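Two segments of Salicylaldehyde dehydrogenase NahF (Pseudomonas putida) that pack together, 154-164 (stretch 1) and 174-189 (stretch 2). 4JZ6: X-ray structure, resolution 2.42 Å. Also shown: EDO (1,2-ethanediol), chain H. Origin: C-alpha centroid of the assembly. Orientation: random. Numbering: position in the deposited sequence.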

ATOM      1  N   GLN A 154       5.414   5.074 -14.486  1.00 20.39           N
ATOM      2  CA  GLN A 154       4.929   4.391 -15.684  1.00 17.78           C
ATOM      3  C   GLN A 154       3.609   3.690 -15.397  1.00 17.80           C
ATOM      4  O   GLN A 154       3.211   3.578 -14.237  1.00 27.85           O
ATOM      5  CB  GLN A 154       5.964   3.364 -16.137  1.00 18.12           C
ATOM      6  CG  GLN A 154       7.308   3.954 -16.509  1.00 18.46           C
ATOM      7  CD  GLN A 154       8.309   2.874 -16.868  1.00 24.70           C
ATOM      8  OE1 GLN A 154       8.661   2.042 -16.027  1.00 25.98           O
ATOM      9  NE2 GLN A 154       8.754   2.862 -18.127  1.00 20.09           N
ATOM     10  N   PRO A 155       2.914   3.227 -16.450  1.00 19.18           N
ATOM     11  CA  PRO A 155       1.654   2.511 -16.201  1.00 18.16           C
ATOM     12  C   PRO A 155       1.896   1.171 -15.514  1.00 23.12           C
ATOM     13  O   PRO A 155       2.999   0.627 -15.608  1.00 24.49           O
ATOM     14  CB  PRO A 155       1.096   2.282 -17.610  1.00 18.48           C
ATOM     15  CG  PRO A 155       1.739   3.332 -18.453  1.00 18.40           C
ATOM     16  CD  PRO A 155       3.112   3.513 -17.885  1.00 18.24           C
ATOM     17  N   VAL A 156       0.871   0.642 -14.854  1.00 18.48           N
ATOM     18  CA  VAL A 156       0.982  -0.613 -14.124  1.00 18.91           C
ATOM     19  C   VAL A 156       0.530  -1.804 -14.964  1.00 28.49           C
ATOM     20  O   VAL A 156       1.247  -2.796 -15.093  1.00 37.25           O
ATOM     21  CB  VAL A 156       0.141  -0.565 -12.827  1.00 25.40           C
ATOM     22  CG1 VAL A 156       0.116  -1.921 -12.149  1.00 25.31           C
ATOM     23  CG2 VAL A 156       0.679   0.505 -11.886  1.00 18.23           C
ATOM     24  N   GLY A 157      -0.661  -1.695 -15.542  1.00 19.46           N
ATOM     25  CA  GLY A 157      -1.277  -2.802 -16.245  1.00 20.40           C
ATOM     26  C   GLY A 157      -2.757  -2.820 -15.931  1.00 21.72           C
ATOM     27  O   GLY A 157      -3.298  -1.818 -15.466  1.00 23.17           O
ATOM     28  N   PRO A 158      -3.428  -3.951 -16.194  1.00 20.83           N
ATOM     29  CA  PRO A 158      -4.857  -4.054 -15.880  1.00 26.93           C
ATOM     30  C   PRO A 158      -5.146  -3.868 -14.391  1.00 28.72           C
ATOM     31  O   PRO A 158      -4.555  -4.555 -13.554  1.00 25.13           O
ATOM     32  CB  PRO A 158      -5.209  -5.475 -16.326  1.00 21.90           C
ATOM     33  CG  PRO A 158      -4.240  -5.760 -17.423  1.00 22.09           C
ATOM     34  CD  PRO A 158      -2.956  -5.097 -16.990  1.00 23.18           C
ATOM     35  N   ILE A 159      -6.041  -2.933 -14.074  1.00 29.15           N
ATOM     36  CA  ILE A 159      -6.458  -2.697 -12.697  1.00 23.29           C
ATOM     37  C   ILE A 159      -7.852  -3.276 -12.458  1.00 24.13           C
ATOM     38  O   ILE A 159      -8.758  -3.095 -13.277  1.00 21.80           O
ATOM     39  CB  ILE A 159      -6.450  -1.188 -12.354  1.00 20.37           C
ATOM     40  CG1 ILE A 159      -5.108  -0.768 -11.750  1.00 32.59           C
ATOM     41  CG2 ILE A 159      -7.495  -0.866 -11.307  1.00 19.55           C
ATOM     42  CD1 ILE A 159      -3.902  -1.125 -12.559  1.00 35.21           C
ATOM     43  N   LEU A 160      -8.023  -3.991 -11.350  1.00 21.67           N
ATOM     44  CA  LEU A 160      -9.350  -4.441 -10.946  1.00 26.54           C
ATOM     45  C   LEU A 160     -10.027  -3.396 -10.059  1.00 29.62           C
ATOM     46  O   LEU A 160      -9.578  -3.150  -8.936  1.00 26.84           O
ATOM     47  CB  LEU A 160      -9.264  -5.768 -10.196  1.00 26.36           C
ATOM     48  CG  LEU A 160     -10.583  -6.251  -9.599  1.00 23.14           C
ATOM     49  CD1 LEU A 160     -11.608  -6.447 -10.705  1.00 25.51           C
ATOM     50  CD2 LEU A 160     -10.372  -7.537  -8.818  1.00 23.38           C
ATOM     51  N   SER A 161     -11.099  -2.788 -10.568  1.00 28.16           N
ATOM     52  CA  SER A 161     -11.834  -1.759  -9.829  1.00 25.48           C
ATOM     53  C   SER A 161     -13.206  -2.260  -9.398  1.00 25.76           C
ATOM     54  O   SER A 161     -14.091  -2.463 -10.234  1.00 23.57           O
ATOM     55  CB  SER A 161     -12.012  -0.500 -10.679  1.00 20.48           C
ATOM     56  OG  SER A 161     -10.765   0.073 -11.023  1.00 19.94           O
ATOM     57  N   ILE A 162     -13.387  -2.449  -8.094  1.00 23.17           N
ATOM     58  CA  ILE A 162     -14.671  -2.891  -7.569  1.00 22.15           C
ATOM     59  C   ILE A 162     -15.414  -1.724  -6.917  1.00 25.51           C
ATOM     60  O   ILE A 162     -14.888  -1.063  -6.020  1.00 22.79           O
ATOM     61  CB  ILE A 162     -14.497  -4.062  -6.601  1.00 22.64           C
ATOM     62  CG1 ILE A 162     -13.907  -5.258  -7.356  1.00 23.09           C
ATOM     63  CG2 ILE A 162     -15.827  -4.438  -5.968  1.00 23.31           C
ATOM     64  CD1 ILE A 162     -13.518  -6.433  -6.464  1.00 23.62           C
ATOM     65  N   VAL A 163     -16.632  -1.471  -7.389  1.00 22.21           N
ATOM     66  CA  VAL A 163     -17.359  -0.248  -7.052  1.00 25.07           C
ATOM     67  C   VAL A 163     -18.748  -0.541  -6.504  1.00 27.70           C
ATOM     68  O   VAL A 163     -19.493  -1.315  -7.104  1.00 31.53           O
ATOM     69  CB  VAL A 163     -17.508   0.642  -8.295  1.00 21.76           C
ATOM     70  CG1 VAL A 163     -18.253   1.923  -7.956  1.00 22.22           C
ATOM     71  CG2 VAL A 163     -16.146   0.952  -8.873  1.00 21.16           C
ATOM     72  N   PRO A 164     -19.103   0.082  -5.361  1.00 29.61           N
ATOM     73  CA  PRO A 164     -20.404  -0.129  -4.717  1.00 26.26           C
ATOM     74  C   PRO A 164     -21.499   0.734  -5.345  1.00 24.43           C
ATOM     75  O   PRO A 164     -21.306   1.263  -6.442  1.00 23.09           O
ATOM     76  CB  PRO A 164     -20.145   0.320  -3.284  1.00 22.87           C
ATOM     77  CG  PRO A 164     -19.164   1.420  -3.443  1.00 22.03           C
ATOM     78  CD  PRO A 164     -18.259   1.001  -4.574  1.00 28.88           C
ATOM     79  N   ARG A 174     -14.114   7.692 -10.248  1.00 18.98           N
ATOM     80  CA  ARG A 174     -12.806   7.710  -9.611  1.00 18.46           C
ATOM     81  C   ARG A 174     -12.021   6.429  -9.935  1.00 24.45           C
ATOM     82  O   ARG A 174     -10.815   6.480 -10.184  1.00 25.09           O
ATOM     83  CB  ARG A 174     -12.958   7.929  -8.093  1.00 21.16           C
ATOM     84  CG  ARG A 174     -12.685   6.698  -7.231  1.00 23.50           C
ATOM     85  CD  ARG A 174     -13.737   6.435  -6.167  1.00 19.34           C
ATOM     86  NE  ARG A 174     -13.527   7.177  -4.929  1.00 21.81           N
ATOM     87  CZ  ARG A 174     -13.686   6.662  -3.710  1.00 27.99           C
ATOM     88  NH1 ARG A 174     -14.041   5.390  -3.549  1.00 19.07           N
ATOM     89  NH2 ARG A 174     -13.491   7.421  -2.644  1.00 32.54           N
ATOM     90  N   ALA A 175     -12.716   5.291  -9.975  1.00 22.71           N
ATOM     91  CA  ALA A 175     -12.067   3.997 -10.170  1.00 19.01           C
ATOM     92  C   ALA A 175     -11.790   3.704 -11.645  1.00 23.40           C
ATOM     93  O   ALA A 175     -11.283   2.635 -11.996  1.00 20.71           O
ATOM     94  CB  ALA A 175     -12.905   2.890  -9.554  1.00 19.50           C
ATOM     95  N   ILE A 176     -12.123   4.658 -12.508  1.00 22.66           N
ATOM     96  CA  ILE A 176     -11.864   4.523 -13.934  1.00 19.38           C
ATOM     97  C   ILE A 176     -10.946   5.641 -14.402  1.00 18.97           C
ATOM     98  O   ILE A 176      -9.874   5.386 -14.952  1.00 18.85           O
ATOM     99  CB  ILE A 176     -13.173   4.580 -14.745  1.00 19.94           C
ATOM    100  CG1 ILE A 176     -14.098   3.436 -14.327  1.00 20.45           C
ATOM    101  CG2 ILE A 176     -12.887   4.539 -16.239  1.00 20.21           C
ATOM    102  CD1 ILE A 176     -15.466   3.490 -14.955  1.00 21.08           C
ATOM    103  N   ALA A 177     -11.375   6.878 -14.163  1.00 18.98           N
ATOM    104  CA  ALA A 177     -10.653   8.061 -14.623  1.00 23.79           C
ATOM    105  C   ALA A 177      -9.184   8.011 -14.259  1.00 22.08           C
ATOM    106  O   ALA A 177      -8.316   8.204 -15.113  1.00 18.40           O
ATOM    107  CB  ALA A 177     -11.280   9.327 -14.056  1.00 21.19           C
ATOM    108  N   TYR A 178      -8.911   7.749 -12.987  1.00 20.81           N
ATOM    109  CA  TYR A 178      -7.537   7.771 -12.502  1.00 21.15           C
ATOM    110  C   TYR A 178      -6.668   6.650 -13.087  1.00 19.54           C
ATOM    111  O   TYR A 178      -5.593   6.930 -13.620  1.00 17.49           O
ATOM    112  CB  TYR A 178      -7.495   7.816 -10.973  1.00 17.47           C
ATOM    113  CG  TYR A 178      -7.978   9.132 -10.399  1.00 18.26           C
ATOM    114  CD1 TYR A 178      -7.492  10.347 -10.881  1.00 18.45           C
ATOM    115  CD2 TYR A 178      -8.923   9.164  -9.376  1.00 22.33           C
ATOM    116  CE1 TYR A 178      -7.929  11.554 -10.348  1.00 21.30           C
ATOM    117  CE2 TYR A 178      -9.365  10.367  -8.839  1.00 21.85           C
ATOM    118  CZ  TYR A 178      -8.866  11.557  -9.327  1.00 20.75           C
ATOM    119  OH  TYR A 178      -9.316  12.747  -8.795  1.00 18.60           O
ATOM    120  N   PRO A 179      -7.133   5.385 -13.020  1.00 19.10           N
ATOM    121  CA  PRO A 179      -6.302   4.357 -13.660  1.00 18.06           C
ATOM    122  C   PRO A 179      -6.111   4.599 -15.162  1.00 18.23           C
ATOM    123  O   PRO A 179      -5.057   4.265 -15.705  1.00 18.23           O
ATOM    124  CB  PRO A 179      -7.098   3.071 -13.422  1.00 18.47           C
ATOM    125  CG  PRO A 179      -7.866   3.341 -12.159  1.00 19.67           C
ATOM    126  CD  PRO A 179      -8.264   4.789 -12.279  1.00 18.14           C
ATOM    127  N   LEU A 180      -7.103   5.186 -15.821  1.00 18.44           N
ATOM    128  CA  LEU A 180      -6.962   5.512 -17.241  1.00 20.07           C
ATOM    129  C   LEU A 180      -5.852   6.534 -17.515  1.00 21.26           C
ATOM    130  O   LEU A 180      -4.953   6.276 -18.318  1.00 25.52           O
ATOM    131  CB  LEU A 180      -8.288   5.978 -17.848  1.00 19.04           C
ATOM    132  CG  LEU A 180      -9.369   4.903 -17.998  1.00 31.10           C
ATOM    133  CD1 LEU A 180     -10.382   5.284 -19.070  1.00 26.50           C
ATOM    134  CD2 LEU A 180      -8.744   3.552 -18.293  1.00 28.31           C
ATOM    135  N   VAL A 181      -5.905   7.683 -16.848  1.00 18.08           N
ATOM    136  CA  VAL A 181      -4.907   8.721 -17.081  1.00 21.45           C
ATOM    137  C   VAL A 181      -3.489   8.254 -16.723  1.00 17.66           C
ATOM    138  O   VAL A 181      -2.502   8.795 -17.221  1.00 18.25           O
ATOM    139  CB  VAL A 181      -5.247  10.033 -16.341  1.00 23.38           C
ATOM    140  CG1 VAL A 181      -5.092   9.865 -14.833  1.00 17.39           C
ATOM    141  CG2 VAL A 181      -4.392  11.176 -16.867  1.00 17.70           C
ATOM    142  N   CYS A 182      -3.390   7.234 -15.876  1.00 20.03           N
ATOM    143  CA  CYS A 182      -2.090   6.671 -15.522  1.00 25.90           C
ATOM    144  C   CYS A 182      -1.639   5.611 -16.531  1.00 20.46           C
ATOM    145  O   CYS A 182      -0.597   4.971 -16.368  1.00 17.75           O
ATOM    146  CB  CYS A 182      -2.107   6.129 -14.094  1.00 17.29           C
ATOM    147  SG  CYS A 182      -2.147   7.446 -12.837  1.00 16.99           S
ATOM    148  N   GLY A 183      -2.433   5.446 -17.582  1.00 18.07           N
ATOM    149  CA  GLY A 183      -2.065   4.592 -18.696  1.00 18.44           C
ATOM    150  C   GLY A 183      -2.467   3.149 -18.493  1.00 18.74           C
ATOM    151  O   GLY A 183      -2.017   2.262 -19.218  1.00 19.08           O
ATOM    152  N   ASN A 184      -3.316   2.904 -17.500  1.00 18.66           N
ATOM    153  CA  ASN A 184      -3.770   1.546 -17.228  1.00 19.03           C
ATOM    154  C   ASN A 184      -5.100   1.247 -17.897  1.00 23.12           C
ATOM    155  O   ASN A 184      -5.813   2.163 -18.317  1.00 19.46           O
ATOM    156  CB  ASN A 184      -3.874   1.312 -15.727  1.00 18.81           C
ATOM    157  CG  ASN A 184      -2.597   1.665 -15.008  1.00 18.43           C
ATOM    158  OD1 ASN A 184      -1.631   0.911 -15.047  1.00 18.57           O
ATOM    159  ND2 ASN A 184      -2.579   2.822 -14.361  1.00 18.02           N
ATOM    160  N   THR A 185      -5.414  -0.040 -18.010  1.00 20.83           N
ATOM    161  CA  THR A 185      -6.729  -0.479 -18.457  1.00 20.52           C
ATOM    162  C   THR A 185      -7.410  -1.101 -17.250  1.00 23.74           C
ATOM    163  O   THR A 185      -6.737  -1.487 -16.290  1.00 24.24           O
ATOM    164  CB  THR A 185      -6.638  -1.494 -19.605  1.00 21.19           C
ATOM    165  OG1 THR A 185      -6.164  -2.748 -19.103  1.00 34.33           O
ATOM    166  CG2 THR A 185      -5.692  -0.990 -20.678  1.00 21.11           C
ATOM    167  N   VAL A 186      -8.734  -1.188 -17.271  1.00 20.97           N
ATOM    168  CA  VAL A 186      -9.440  -1.622 -16.072  1.00 24.52           C
ATOM    169  C   VAL A 186     -10.598  -2.597 -16.299  1.00 26.05           C
ATOM    170  O   VAL A 186     -11.379  -2.460 -17.238  1.00 23.63           O
ATOM    171  CB  VAL A 186      -9.883  -0.400 -15.212  1.00 24.19           C
ATOM    172  CG1 VAL A 186      -9.945   0.846 -16.068  1.00 24.22           C
ATOM    173  CG2 VAL A 186     -11.218  -0.650 -14.514  1.00 25.89           C
ATOM    174  N   VAL A 187     -10.664  -3.607 -15.438  1.00 32.01           N
ATOM    175  CA  VAL A 187     -11.847  -4.437 -15.310  1.00 29.37           C
ATOM    176  C   VAL A 187     -12.714  -3.833 -14.205  1.00 31.08           C
ATOM    177  O   VAL A 187     -12.356  -3.868 -13.024  1.00 26.13           O
ATOM    178  CB  VAL A 187     -11.484  -5.894 -14.976  1.00 26.11           C
ATOM    179  CG1 VAL A 187     -12.743  -6.724 -14.781  1.00 24.79           C
ATOM    180  CG2 VAL A 187     -10.619  -6.487 -16.075  1.00 23.76           C
ATOM    181  N   PHE A 188     -13.840  -3.256 -14.617  1.00 34.92           N
ATOM    182  CA  PHE A 188     -14.760  -2.547 -13.736  1.00 22.73           C
ATOM    183  C   PHE A 188     -15.866  -3.491 -13.279  1.00 23.53           C
ATOM    184  O   PHE A 188     -16.705  -3.909 -14.076  1.00 24.24           O
ATOM    185  CB  PHE A 188     -15.335  -1.345 -14.500  1.00 24.39           C
ATOM    186  CG  PHE A 188     -16.498  -0.652 -13.819  1.00 24.84           C
ATOM    187  CD1 PHE A 188     -16.636  -0.642 -12.437  1.00 22.42           C
ATOM    188  CD2 PHE A 188     -17.456   0.010 -14.587  1.00 24.33           C
ATOM    189  CE1 PHE A 188     -17.710  -0.001 -11.841  1.00 25.79           C
ATOM    190  CE2 PHE A 188     -18.524   0.658 -13.996  1.00 23.06           C
ATOM    191  CZ  PHE A 188     -18.654   0.654 -12.624  1.00 22.84           C
ATOM    192  N   LYS A 189     -15.864  -3.827 -11.993  1.00 23.48           N
ATOM    193  CA  LYS A 189     -16.919  -4.647 -11.413  1.00 24.25           C
ATOM    194  C   LYS A 189     -17.939  -3.757 -10.724  1.00 35.56           C
ATOM    195  O   LYS A 189     -17.635  -3.121  -9.712  1.00 36.72           O
ATOM    196  CB  LYS A 189     -16.341  -5.637 -10.407  1.00 24.43           C
ATOM    197  CG  LYS A 189     -17.395  -6.428  -9.648  1.00 25.24           C
ATOM    198  CD  LYS A 189     -18.112  -7.419 -10.548  1.00 27.02           C
ATOM    199  CE  LYS A 189     -19.183  -8.200  -9.779  1.00 37.34           C
ATOM    200  NZ  LYS A 189     -20.172  -7.321  -9.069  1.00 40.41           N
TER
HETATM  201  C1  EDO H 507       5.645  -0.981 -17.592  1.00 49.11           C
HETATM  202  O1  EDO H 507       5.239   0.356 -17.914  1.00 48.69           O
HETATM  203  C2  EDO H 507       7.091  -0.992 -17.100  1.00 47.88           C
HETATM  204  O2  EDO H 507       7.184  -0.378 -15.807  1.00 43.16           O

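The two stretches associate as neighbouring parallel β-strands, with the helix that precedes the second strand packed against one face of the pair and an asparagine side chain fastening the loop that leads into the first strand. Strands 159-162 and 186-189 run nearly parallel, at 17°, and exchange a regular ladder of backbone hydrogen bonds. Ile159 N donates to Thr185 O (2.7 Å), and Val187 N returns to Ile159 O (2.9 Å). Ser161 N then bonds Val187 O (3.0 Å), Lys189 N bonds Ser161 O (2.8 Å), and Val163 N closes the series on Lys189 O (3.0 Å). Ile159 and Ser161 thus use both their amide and carbonyl groups, as parallel pairing requires.

Side chains alternate between the two faces. On one, Leu160 CD1 meets Val187 CG1 at 4.2 Å, and the aliphatic part of Lys189 lies beside Ile162 (Lys189 CB to Ile162 CG1, 3.9 Å). The other face carries Ile159, Ser161, Val186 and Phe188 and receives the helix. Here the small residues Ser161 and Ala175 allow close approach, with Ser161 CB 3.7 Å from Ala175 CB, while Ser161 OG donates to Ala175 O (2.8 Å). Val163 CG2 adds apolar packing beside it, lying 3.8 Å from Ala175 CB and 3.5 Å from Phe188 CE1.

Before the strands, Asn184 OD1 accepts from both Val156 N (2.5 Å) and Gly157 N (2.8 Å), while Asn184 ND2 reaches back to Pro179 O (3.2 Å); one amide thereby ties the loop to the helix end. That end is a Schellman motif, in which Gly183 adopts positive phi. A CB there would also clash with Pro155 CG, which packs close by. Gly157 likewise has backbone angles that call for glycine. Altogether 754 Å² is buried between the stretches, summed over both sides.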